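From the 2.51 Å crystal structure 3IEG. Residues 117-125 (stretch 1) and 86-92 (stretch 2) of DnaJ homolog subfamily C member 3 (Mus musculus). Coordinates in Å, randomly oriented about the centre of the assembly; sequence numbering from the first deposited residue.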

# COMPACT_ATOMS: atom_id res chain seq x y z
N ALA A 117 -7.91 -1.71 27.34
CA ALA A 117 -8.31 -0.44 26.74
C ALA A 117 -7.47 0.69 27.31
O ALA A 117 -6.98 1.56 26.58
CB ALA A 117 -9.78 -0.18 26.99
N ASP A 118 -7.31 0.66 28.62
CA ASP A 118 -6.55 1.64 29.33
C ASP A 118 -5.06 1.62 28.96
O ASP A 118 -4.42 2.68 28.93
CB ASP A 118 -6.74 1.43 30.83
CG ASP A 118 -6.25 2.59 31.62
OD1 ASP A 118 -6.98 3.60 31.68
OD2 ASP A 118 -5.12 2.51 32.15
N GLU A 119 -4.50 0.45 28.69
CA GLU A 119 -3.19 0.35 28.07
C GLU A 119 -3.14 1.09 26.73
O GLU A 119 -2.27 1.92 26.50
CB GLU A 119 -2.85 -1.10 27.79
CG GLU A 119 -2.10 -1.81 28.84
CD GLU A 119 -1.85 -3.26 28.43
OE1 GLU A 119 -2.31 -4.17 29.16
OE2 GLU A 119 -1.21 -3.48 27.37
N MSE A 120 -4.10 0.78 25.85
CA MSE A 120 -4.21 1.40 24.53
C MSE A 120 -4.38 2.91 24.63
O MSE A 120 -3.81 3.65 23.83
CB MSE A 120 -5.39 0.81 23.75
CG MSE A 120 -5.34 -0.68 23.61
SE MSE A 120 -3.67 -1.26 22.80
CE MSE A 120 -4.26 -0.98 21.00
N GLN A 121 -5.16 3.33 25.62
CA GLN A 121 -5.48 4.72 25.85
C GLN A 121 -4.22 5.51 26.23
O GLN A 121 -4.03 6.66 25.82
CB GLN A 121 -6.56 4.81 26.93
CG GLN A 121 -7.30 6.13 26.98
CD GLN A 121 -8.42 6.24 25.98
OE1 GLN A 121 -9.55 5.84 26.26
NE2 GLN A 121 -8.13 6.80 24.81
N ARG A 122 -3.35 4.87 27.00
CA ARG A 122 -2.07 5.41 27.43
C ARG A 122 -1.08 5.42 26.27
O ARG A 122 -0.33 6.38 26.10
CB ARG A 122 -1.56 4.54 28.59
CG ARG A 122 -0.19 4.87 29.15
CD ARG A 122 0.96 4.03 28.53
NE ARG A 122 2.03 3.79 29.50
CZ ARG A 122 2.81 4.72 30.05
NH1 ARG A 122 2.66 6.01 29.75
NH2 ARG A 122 3.75 4.37 30.93
N LEU A 123 -1.08 4.35 25.48
CA LEU A 123 -0.20 4.23 24.32
C LEU A 123 -0.56 5.22 23.21
O LEU A 123 0.30 5.69 22.48
CB LEU A 123 -0.23 2.80 23.77
CG LEU A 123 0.66 1.71 24.37
CD1 LEU A 123 0.28 0.36 23.79
CD2 LEU A 123 2.15 2.00 24.13
N ARG A 124 -1.85 5.52 23.09
CA ARG A 124 -2.32 6.47 22.10
C ARG A 124 -1.76 7.87 22.39
O ARG A 124 -1.24 8.52 21.50
CB ARG A 124 -3.84 6.47 22.07
CG ARG A 124 -4.41 7.06 20.85
CD ARG A 124 -5.90 6.89 20.82
NE ARG A 124 -6.42 7.26 19.50
CZ ARG A 124 -6.86 8.47 19.21
NH1 ARG A 124 -6.86 9.41 20.13
NH2 ARG A 124 -7.28 8.74 17.99
N SER A 125 -1.85 8.31 23.65
CA SER A 125 -1.24 9.58 24.08
C SER A 125 0.24 9.64 23.74
O SER A 125 0.69 10.61 23.15
CB SER A 125 -1.44 9.79 25.58
OG SER A 125 -2.80 10.06 25.85
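Stretch 2 (86-92) KLDEAED

Stretch 1 is helical from end to end, a segment of a longer helix that begins before Ala-117 and runs on past Ser-125. Stretch 2 opens with Lys-86 in the N-cap position and is helical from Leu-87 onward. Regular i to i+4 hydrogen bonds hold both backbones: Ala-90 N donates to Lys-86 O at 2.9 Å, fixing the first turn of the second helix, and Arg-124 N donates to Met-120 O at 2.8 Å in the first. The two helices run nearly antiparallel, with 159° between their N-to-C directions (signed crossing angle -159°), and their axes approach to 10.0 Å. The closest pair of CA atoms is Ala-117 CA and Leu-87 CA, 6.2 Å apart. Because the directions oppose, stretch 2 passes along stretch 1 in reverse order: Leu-87 reaches as far as Arg-124, while Glu-91, one turn further on, lies against Ala-117 and Asp-118.

Leu-87 is the centre of the packing. Its CA-to-CB bond points toward stretch 1, and its side chain, with chi1 m and chi2 t, enters a hole formed by Ala-117, Met-120, Gln-121 and Arg-124, residues spaced at 3, 4 and 7 positions along one face of the helix. A branched apolar side chain suits such a pocket, since it can touch several neighbours without leaving a polar group unpaired. Leu-87 CD1 lies 3.8 Å from CB of Met-120, a selenomethionine whose side chain then leads away, and 4.0 Å from Arg-124 CD, part of the aliphatic portion of that long side chain.

The small methyl group of Ala-117 takes up little space between the helices, and its CB meets Glu-91 CG at 3.6 Å. The CG methylene of Glu-91 thus provides apolar contact before the chain ends in its carboxylate. That charged end has a less comfortable neighbour: Glu-91 OE2 is 4.0 Å from Asp-118 OD1, a close approach of like charges. The CA-to-CB bond of Asp-118 points away overall, and its residue is exposed, so solvent can help screen the repulsion.

Gln-121 extends toward stretch 2 beside the carboxylates of Asp-88 and Glu-91. A long side chain with an uncharged amide can span this gap without adding another negative charge. The amide is probably turned over in the model, so whether it pairs with either acid remains open. Together the two stretches bury 350 Å², a modest contact centred on one leucine and flanked by polar side chains.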

# COMPACT_ATOMS: atom_id res chain seq x y z
N LYS A 86 -11.87 2.79 18.93
CA LYS A 86 -12.77 3.73 19.57
C LYS A 86 -12.69 3.50 21.08
O LYS A 86 -13.58 2.90 21.67
CB LYS A 86 -14.20 3.57 19.04
CG LYS A 86 -14.39 4.05 17.59
CD LYS A 86 -15.74 3.64 17.03
CE LYS A 86 -16.19 4.47 15.84
NZ LYS A 86 -15.25 4.26 14.73
N LEU A 87 -11.60 3.97 21.68
CA LEU A 87 -11.26 3.61 23.05
C LEU A 87 -12.22 4.16 24.10
O LEU A 87 -12.61 3.45 25.02
CB LEU A 87 -9.82 4.00 23.39
CG LEU A 87 -8.74 3.39 22.48
CD1 LEU A 87 -7.40 3.87 22.93
CD2 LEU A 87 -8.78 1.86 22.44
N ASP A 88 -12.63 5.41 23.95
CA ASP A 88 -13.58 6.00 24.88
C ASP A 88 -14.92 5.28 24.88
O ASP A 88 -15.49 5.02 25.95
CB ASP A 88 -13.75 7.49 24.59
CG ASP A 88 -12.49 8.28 24.91
OD1 ASP A 88 -11.57 7.72 25.55
OD2 ASP A 88 -12.41 9.47 24.52
N GLU A 89 -15.43 4.96 23.70
CA GLU A 89 -16.70 4.26 23.57
C GLU A 89 -16.62 2.81 24.01
O GLU A 89 -17.59 2.24 24.49
CB GLU A 89 -17.20 4.32 22.14
CG GLU A 89 -17.58 5.69 21.69
CD GLU A 89 -17.29 5.88 20.24
OE1 GLU A 89 -16.26 6.54 19.93
OE2 GLU A 89 -18.05 5.35 19.40
N ALA A 90 -15.45 2.20 23.83
CA ALA A 90 -15.23 0.84 24.29
C ALA A 90 -15.33 0.78 25.82
O ALA A 90 -16.13 0.02 26.37
CB ALA A 90 -13.89 0.32 23.81
N GLU A 91 -14.51 1.60 26.48
CA GLU A 91 -14.49 1.67 27.93
C GLU A 91 -15.88 1.96 28.47
O GLU A 91 -16.33 1.32 29.43
CB GLU A 91 -13.49 2.74 28.38
CG GLU A 91 -12.05 2.35 28.14
CD GLU A 91 -11.08 3.38 28.65
OE1 GLU A 91 -11.31 4.58 28.41
OE2 GLU A 91 -10.06 2.99 29.27
N ASP A 92 -16.58 2.90 27.84
CA ASP A 92 -17.93 3.22 28.22
C ASP A 92 -18.81 1.97 28.21
O ASP A 92 -19.53 1.71 29.18
CB ASP A 92 -18.49 4.30 27.32
CG ASP A 92 -19.78 4.87 27.84
OD1 ASP A 92 -19.72 5.80 28.67
OD2 ASP A 92 -20.86 4.40 27.43